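Local coordinates for protein aminotransferase, class III (Thermomicrobium roseum, PDB 6IO1) that transfers amino groups as a thermostable (S)-enantioselective omega-transaminase that uses pyridoxal 5'-phosphate as its cofactor, at residues B[204-209]-B[243-248]; B[208-213]-B[250-255]. All coordinates share one frame; numbering follows the deposited sequence.

Two successive patches of contact along one pair of neighbouring helices illustrate how a helical cover on a mostly parallel sheet is assembled. Interactions 1 and 2 both join helix 198-216 to helix 242-253, and their centres lie about 8 Å apart. Leu209 serves both: it meets Ile246 in interaction 1 and, more loosely, Leu250 in interaction 2. The first contact is wholly apolar, while the second adds a salt bridge and a tyrosine hydroxyl. Their centres lie about 22 and 25 Å from the chain's centre, and none of the residues around the pyridoxamine phosphate belongs to either. The connection is through the strands: 221-226 leads to Glu227 of that pocket, and 256-260, following Ile255, ends in Asp260.

Interaction 1: B[204-209]-B[243-248]; sequences RLVQEL and WPAIAA
Two helices that cover the same mostly parallel sheet meet here side by side, Val206 and Leu209 of helix 198-216 facing Ala245 and Ile246 of helix 242-253. Segments 204-209 and 243-248 run nearly parallel, their axes crossing at -17° and coming within 9.8 Å, and the contact between them is made by apolar side chains. The tightest touch is between two methyls: Val206 CG2 lies 3.5 Å from Ala245 CB, so the short alanine receives one branch of the valine directly. That branch stands anti to the carbonyl carbon of Val206, beside its backbone N. It also reaches Ile246 CD1 at 4.1 Å, the two side chains sliding past each other in opposite directions.

Both helices are connections of the large domain of a fold-type I pyridoxal-phosphate enzyme. Helix 198-216 joins strand 181-184 to strand 221-226, and helix 242-253 carries the chain on from there to strand 256-260, so two successive beta-alpha-beta crossovers pack against one another.

Ile246 contributes most of its contact through the end of its side chain. Its CB does not aim at the other helix, but a chi2 of -57° turns CD1 back beside CA and between Val206 CG2 and Leu209 CD2. Leu209 CD2 meets this methyl at 3.7 Å and also touches Ile246 CG2 at 3.8 Å, gripping the isoleucine by both its branches as the side chains cross obliquely. Leu205 comes less close, its backbone O being 4.4 Å from Ile246 CD1, while its side chain packs on Thr185, Pro187 and Tyr242. On the sheet side Leu209 rests on Leu148 and Leu184, and Val249, one turn further along helix 242-253, touches both Val206 and Leu209.

Interaction 2: B[208-213]-B[250-255]; sequences ELEETI and LRKYGI
Glu210 faces Lys252 and Tyr253 across the two helices, and one of its oxygens serves both. OE1 accepts from Tyr253 OH at 3.1 Å, met nearly along its C-O axis, and from Lys252 NZ at 3.2 Å through its syn lone pair, the latter bond being part of a salt bridge. A bend at chi2 (-135°) helps carry the carboxylate over to these donors, and its plane stands 72° from that of the phenol ring. Lys252 is extended beyond CG, which brings its ammonium up to the acid.

Next to this polar group the ring of Tyr253 is covered on both faces. Ile213 CG2 sits over its centre, 3.7 Å from the centroid, in a CH-pi contact, and Lys252 CG lies nearer the rim of the opposite face. An alanine at Tyr253 would probably leave Glu210 OE1 with Lys252 as its one partner in this contact and open a gap beside Ile213. Ile213 and Ile255 are both buried, and their CD1 atoms meet tip to tip at 3.7 Å, whereas Leu209 CD2 comes only within 4.4 Å of Leu250 CD2.

The backbone acceptors are also engaged. Glu208 O takes Thr212 N and Thr212 OG1 from opposite faces of its plane, and Tyr253 O receives Arg144 NH1. Leu250 O accepts Ile255 N at 2.9 Å, while a weak bond runs from Gly254 N to Arg251 O. With Gly254 at a phi of 77°, these two bonds form the Schellman motif that closes the helix and turns the chain into strand 256-260 of the beta-alpha-beta crossover.

Interaction 1: B[204-209]-B[243-248]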
loop_
_atom_site.group_PDB
_atom_site.type_symbol
_atom_site.label_atom_id
_atom_site.label_comp_id
_atom_site.label_asym_id
_atom_site.label_seq_id
_atom_site.Cartn_x
_atom_site.Cartn_y
_atom_site.Cartn_z
ATOM N N ARG B 204 -11.018 -2.855 35.386
ATOM C CA ARG B 204 -9.626 -3.300 35.370
ATOM C C ARG B 204 -8.886 -2.746 34.158
ATOM O O ARG B 204 -7.739 -2.289 34.272
ATOM C CB ARG B 204 -9.558 -4.825 35.351
ATOM C CG ARG B 204 -9.963 -5.535 36.626
ATOM C CD ARG B 204 -9.648 -7.014 36.470
ATOM N NE ARG B 204 -9.812 -7.783 37.698
ATOM C CZ ARG B 204 -9.397 -9.036 37.843
ATOM N NH1 ARG B 204 -8.774 -9.647 36.844
ATOM N NH2 ARG B 204 -9.585 -9.674 38.990
ATOM N N LEU B 205 -9.527 -2.778 32.987
ATOM C CA LEU B 205 -8.888 -2.268 31.778
ATOM C C LEU B 205 -8.628 -0.768 31.876
ATOM O O LEU B 205 -7.564 -0.283 31.468
ATOM C CB LEU B 205 -9.749 -2.592 30.557
ATOM C CG LEU B 205 -9.982 -4.083 30.302
ATOM C CD1 LEU B 205 -11.222 -4.300 29.450
ATOM C CD2 LEU B 205 -8.761 -4.724 29.657
ATOM N N VAL B 206 -9.591 -0.018 32.418
ATOM C CA VAL B 206 -9.417 1.421 32.591
ATOM C C VAL B 206 -8.269 1.706 33.549
ATOM O O VAL B 206 -7.452 2.607 33.317
ATOM C CB VAL B 206 -10.731 2.060 33.079
ATOM C CG1 VAL B 206 -10.490 3.478 33.578
ATOM C CG2 VAL B 206 -11.766 2.051 31.970
ATOM N N GLN B 207 -8.188 0.941 34.642
ATOM C CA GLN B 207 -7.101 1.123 35.597
ATOM C C GLN B 207 -5.750 0.859 34.946
ATOM O O GLN B 207 -4.790 1.618 35.149
ATOM C CB GLN B 207 -7.317 0.193 36.790
ATOM C CG GLN B 207 -6.316 0.330 37.917
ATOM C CD GLN B 207 -6.771 -0.405 39.162
ATOM O OE1 GLN B 207 -7.289 0.200 40.101
ATOM N NE2 GLN B 207 -6.597 -1.722 39.169
ATOM N N GLU B 208 -5.662 -0.207 34.149
ATOM C CA GLU B 208 -4.412 -0.498 33.456
ATOM C C GLU B 208 -4.035 0.624 32.495
ATOM O O GLU B 208 -2.868 1.033 32.439
ATOM C CB GLU B 208 -4.518 -1.824 32.711
ATOM C CG GLU B 208 -3.375 -2.046 31.747
ATOM C CD GLU B 208 -3.671 -3.117 30.739
ATOM O OE1 GLU B 208 -4.662 -3.857 30.932
ATOM O OE2 GLU B 208 -2.931 -3.210 29.736
ATOM N N LEU B 209 -5.006 1.136 31.735
ATOM C CA LEU B 209 -4.717 2.215 30.793
ATOM C C LEU B 209 -4.217 3.460 31.516
ATOM O O LEU B 209 -3.225 4.077 31.107
ATOM C CB LEU B 209 -5.961 2.539 29.964
ATOM C CG LEU B 209 -5.880 3.792 29.086
ATOM C CD1 LEU B 209 -4.715 3.697 28.110
ATOM C CD2 LEU B 209 -7.188 4.017 28.345
ATOM N N TRP B 243 -15.559 0.937 25.391
ATOM C CA TRP B 243 -15.137 2.049 24.542
ATOM C C TRP B 243 -15.431 3.418 25.140
ATOM O O TRP B 243 -14.551 4.293 25.069
ATOM C CB TRP B 243 -15.754 1.888 23.149
ATOM C CG TRP B 243 -14.915 1.028 22.264
ATOM C CD1 TRP B 243 -15.258 -0.176 21.722
ATOM C CD2 TRP B 243 -13.573 1.293 21.842
ATOM N NE1 TRP B 243 -14.214 -0.672 20.976
ATOM C CE2 TRP B 243 -13.168 0.211 21.035
ATOM C CE3 TRP B 243 -12.676 2.343 22.063
ATOM C CZ2 TRP B 243 -11.906 0.152 20.448
ATOM C CZ3 TRP B 243 -11.425 2.281 21.481
ATOM C CH2 TRP B 243 -11.051 1.193 20.683
ATOM N N PRO B 244 -16.614 3.694 25.708
ATOM C CA PRO B 244 -16.811 5.022 26.316
ATOM C C PRO B 244 -15.814 5.328 27.420
ATOM O O PRO B 244 -15.268 6.438 27.464
ATOM C CB PRO B 244 -18.251 4.957 26.844
ATOM C CG PRO B 244 -18.915 3.937 25.999
ATOM C CD PRO B 244 -17.866 2.912 25.699
ATOM N N ALA B 245 -15.537 4.363 28.300
ATOM C CA ALA B 245 -14.589 4.592 29.388
ATOM C C ALA B 245 -13.177 4.829 28.859
ATOM O O ALA B 245 -12.479 5.757 29.299
ATOM C CB ALA B 245 -14.618 3.407 30.353
ATOM N N ILE B 246 -12.731 3.986 27.923
ATOM C CA ILE B 246 -11.387 4.138 27.368
ATOM C C ILE B 246 -11.246 5.495 26.686
ATOM O O ILE B 246 -10.254 6.215 26.882
ATOM C CB ILE B 246 -11.072 2.981 26.401
ATOM C CG1 ILE B 246 -11.001 1.652 27.158
ATOM C CG2 ILE B 246 -9.772 3.241 25.659
ATOM C CD1 ILE B 246 -10.000 1.638 28.290
ATOM N N ALA B 247 -12.241 5.864 25.872
ATOM C CA ALA B 247 -12.207 7.154 25.193
ATOM C C ALA B 247 -12.214 8.305 26.189
ATOM O O ALA B 247 -11.569 9.335 25.962
ATOM C CB ALA B 247 -13.387 7.269 24.229
ATOM N N ALA B 248 -12.952 8.158 27.293
ATOM C CA ALA B 248 -12.966 9.201 28.314
ATOM C C ALA B 248 -11.584 9.394 28.920
ATOM O O ALA B 248 -11.143 10.530 29.124
ATOM C CB ALA B 248 -13.987 8.862 29.400
#

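Interaction 2: B[208-213]-B[250-255]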
loop_
_atom_site.group_PDB
_atom_site.type_symbol
_atom_site.label_atom_id
_atom_site.label_comp_id
_atom_site.label_asym_id
_atom_site.label_seq_id
_atom_site.Cartn_x
_atom_site.Cartn_y
_atom_site.Cartn_z
ATOM N N GLU B 208 -5.662 -0.207 34.149
ATOM C CA GLU B 208 -4.412 -0.498 33.456
ATOM C C GLU B 208 -4.035 0.624 32.495
ATOM O O GLU B 208 -2.868 1.033 32.439
ATOM C CB GLU B 208 -4.518 -1.824 32.711
ATOM C CG GLU B 208 -3.375 -2.046 31.747
ATOM C CD GLU B 208 -3.671 -3.117 30.739
ATOM O OE1 GLU B 208 -4.662 -3.857 30.932
ATOM O OE2 GLU B 208 -2.931 -3.210 29.736
ATOM N N LEU B 209 -5.006 1.136 31.735
ATOM C CA LEU B 209 -4.717 2.215 30.793
ATOM C C LEU B 209 -4.217 3.460 31.516
ATOM O O LEU B 209 -3.225 4.077 31.107
ATOM C CB LEU B 209 -5.961 2.539 29.964
ATOM C CG LEU B 209 -5.880 3.792 29.086
ATOM C CD1 LEU B 209 -4.715 3.697 28.110
ATOM C CD2 LEU B 209 -7.188 4.017 28.345
ATOM N N GLU B 210 -4.890 3.839 32.605
ATOM C CA GLU B 210 -4.490 5.032 33.346
ATOM C C GLU B 210 -3.087 4.880 33.922
ATOM O O GLU B 210 -2.261 5.797 33.831
ATOM C CB GLU B 210 -5.498 5.325 34.458
ATOM C CG GLU B 210 -6.908 5.615 33.969
ATOM C CD GLU B 210 -7.529 6.810 34.663
ATOM O OE1 GLU B 210 -6.890 7.883 34.686
ATOM O OE2 GLU B 210 -8.651 6.674 35.192
ATOM N N GLU B 211 -2.800 3.726 34.530
ATOM C CA GLU B 211 -1.484 3.528 35.130
ATOM C C GLU B 211 -0.390 3.475 34.066
ATOM O O GLU B 211 0.721 3.976 34.287
ATOM C CB GLU B 211 -1.505 2.282 36.013
ATOM C CG GLU B 211 -2.417 2.492 37.213
ATOM C CD GLU B 211 -2.207 1.497 38.333
ATOM O OE1 GLU B 211 -1.365 1.765 39.210
ATOM O OE2 GLU B 211 -2.913 0.469 38.355
ATOM N N THR B 212 -0.677 2.877 32.904
ATOM C CA THR B 212 0.301 2.885 31.817
ATOM C C THR B 212 0.578 4.305 31.340
ATOM O O THR B 212 1.738 4.681 31.112
ATOM C CB THR B 212 -0.188 2.014 30.660
ATOM O OG1 THR B 212 -0.235 0.645 31.080
ATOM C CG2 THR B 212 0.753 2.140 29.469
ATOM N N ILE B 213 -0.476 5.115 31.200
ATOM C CA ILE B 213 -0.298 6.503 30.783
ATOM C C ILE B 213 0.549 7.256 31.799
ATOM O O ILE B 213 1.451 8.022 31.435
ATOM C CB ILE B 213 -1.667 7.178 30.578
ATOM C CG1 ILE B 213 -2.368 6.608 29.345
ATOM C CG2 ILE B 213 -1.509 8.685 30.456
ATOM C CD1 ILE B 213 -3.786 7.108 29.172
ATOM N N LEU B 250 -8.706 8.696 27.460
ATOM C CA LEU B 250 -7.871 9.289 26.419
ATOM C C LEU B 250 -8.116 10.788 26.308
ATOM O O LEU B 250 -7.172 11.582 26.221
ATOM C CB LEU B 250 -8.133 8.598 25.080
ATOM C CG LEU B 250 -7.741 7.123 24.988
ATOM C CD1 LEU B 250 -8.141 6.551 23.639
ATOM C CD2 LEU B 250 -6.250 6.946 25.232
ATOM N N ARG B 251 -9.388 11.196 26.309
ATOM C CA ARG B 251 -9.713 12.617 26.277
ATOM C C ARG B 251 -9.225 13.331 27.530
ATOM O O ARG B 251 -8.836 14.504 27.463
ATOM C CB ARG B 251 -11.220 12.808 26.111
ATOM C CG ARG B 251 -11.746 12.407 24.745
ATOM C CD ARG B 251 -13.130 12.983 24.501
ATOM N NE ARG B 251 -14.051 12.663 25.588
ATOM C CZ ARG B 251 -14.716 11.518 25.693
ATOM N NH1 ARG B 251 -14.559 10.571 24.778
ATOM N NH2 ARG B 251 -15.534 11.316 26.716
ATOM N N LYS B 252 -9.251 12.650 28.679
ATOM C CA LYS B 252 -8.744 13.251 29.907
ATOM C C LYS B 252 -7.281 13.637 29.758
ATOM O O LYS B 252 -6.858 14.693 30.246
ATOM C CB LYS B 252 -8.925 12.292 31.084
ATOM C CG LYS B 252 -8.167 12.706 32.339
ATOM C CD LYS B 252 -8.283 11.660 33.436
ATOM C CE LYS B 252 -7.319 11.950 34.576
ATOM N NZ LYS B 252 -7.418 10.936 35.662
ATOM N N TYR B 253 -6.493 12.809 29.077
ATOM C CA TYR B 253 -5.085 13.144 28.890
ATOM C C TYR B 253 -4.795 13.843 27.566
ATOM O O TYR B 253 -3.632 14.158 27.291
ATOM C CB TYR B 253 -4.218 11.891 29.018
ATOM C CG TYR B 253 -4.250 11.308 30.408
ATOM C CD1 TYR B 253 -3.508 11.873 31.437
ATOM C CD2 TYR B 253 -5.038 10.205 30.697
ATOM C CE1 TYR B 253 -3.542 11.346 32.713
ATOM C CE2 TYR B 253 -5.080 9.671 31.967
ATOM C CZ TYR B 253 -4.331 10.244 32.972
ATOM O OH TYR B 253 -4.372 9.711 34.239
ATOM N N GLY B 254 -5.813 14.105 26.747
ATOM C CA GLY B 254 -5.597 14.759 25.473
ATOM C C GLY B 254 -5.035 13.862 24.396
ATOM O O GLY B 254 -4.647 14.360 23.332
ATOM N N ILE B 255 -4.979 12.555 24.643
ATOM C CA ILE B 255 -4.418 11.613 23.685
ATOM C C ILE B 255 -5.396 11.402 22.537
ATOM O O ILE B 255 -6.597 11.189 22.753
ATOM C CB ILE B 255 -4.078 10.291 24.391
ATOM C CG1 ILE B 255 -2.971 10.516 25.422
ATOM C CG2 ILE B 255 -3.674 9.229 23.390
ATOM C CD1 ILE B 255 -2.832 9.398 26.427
#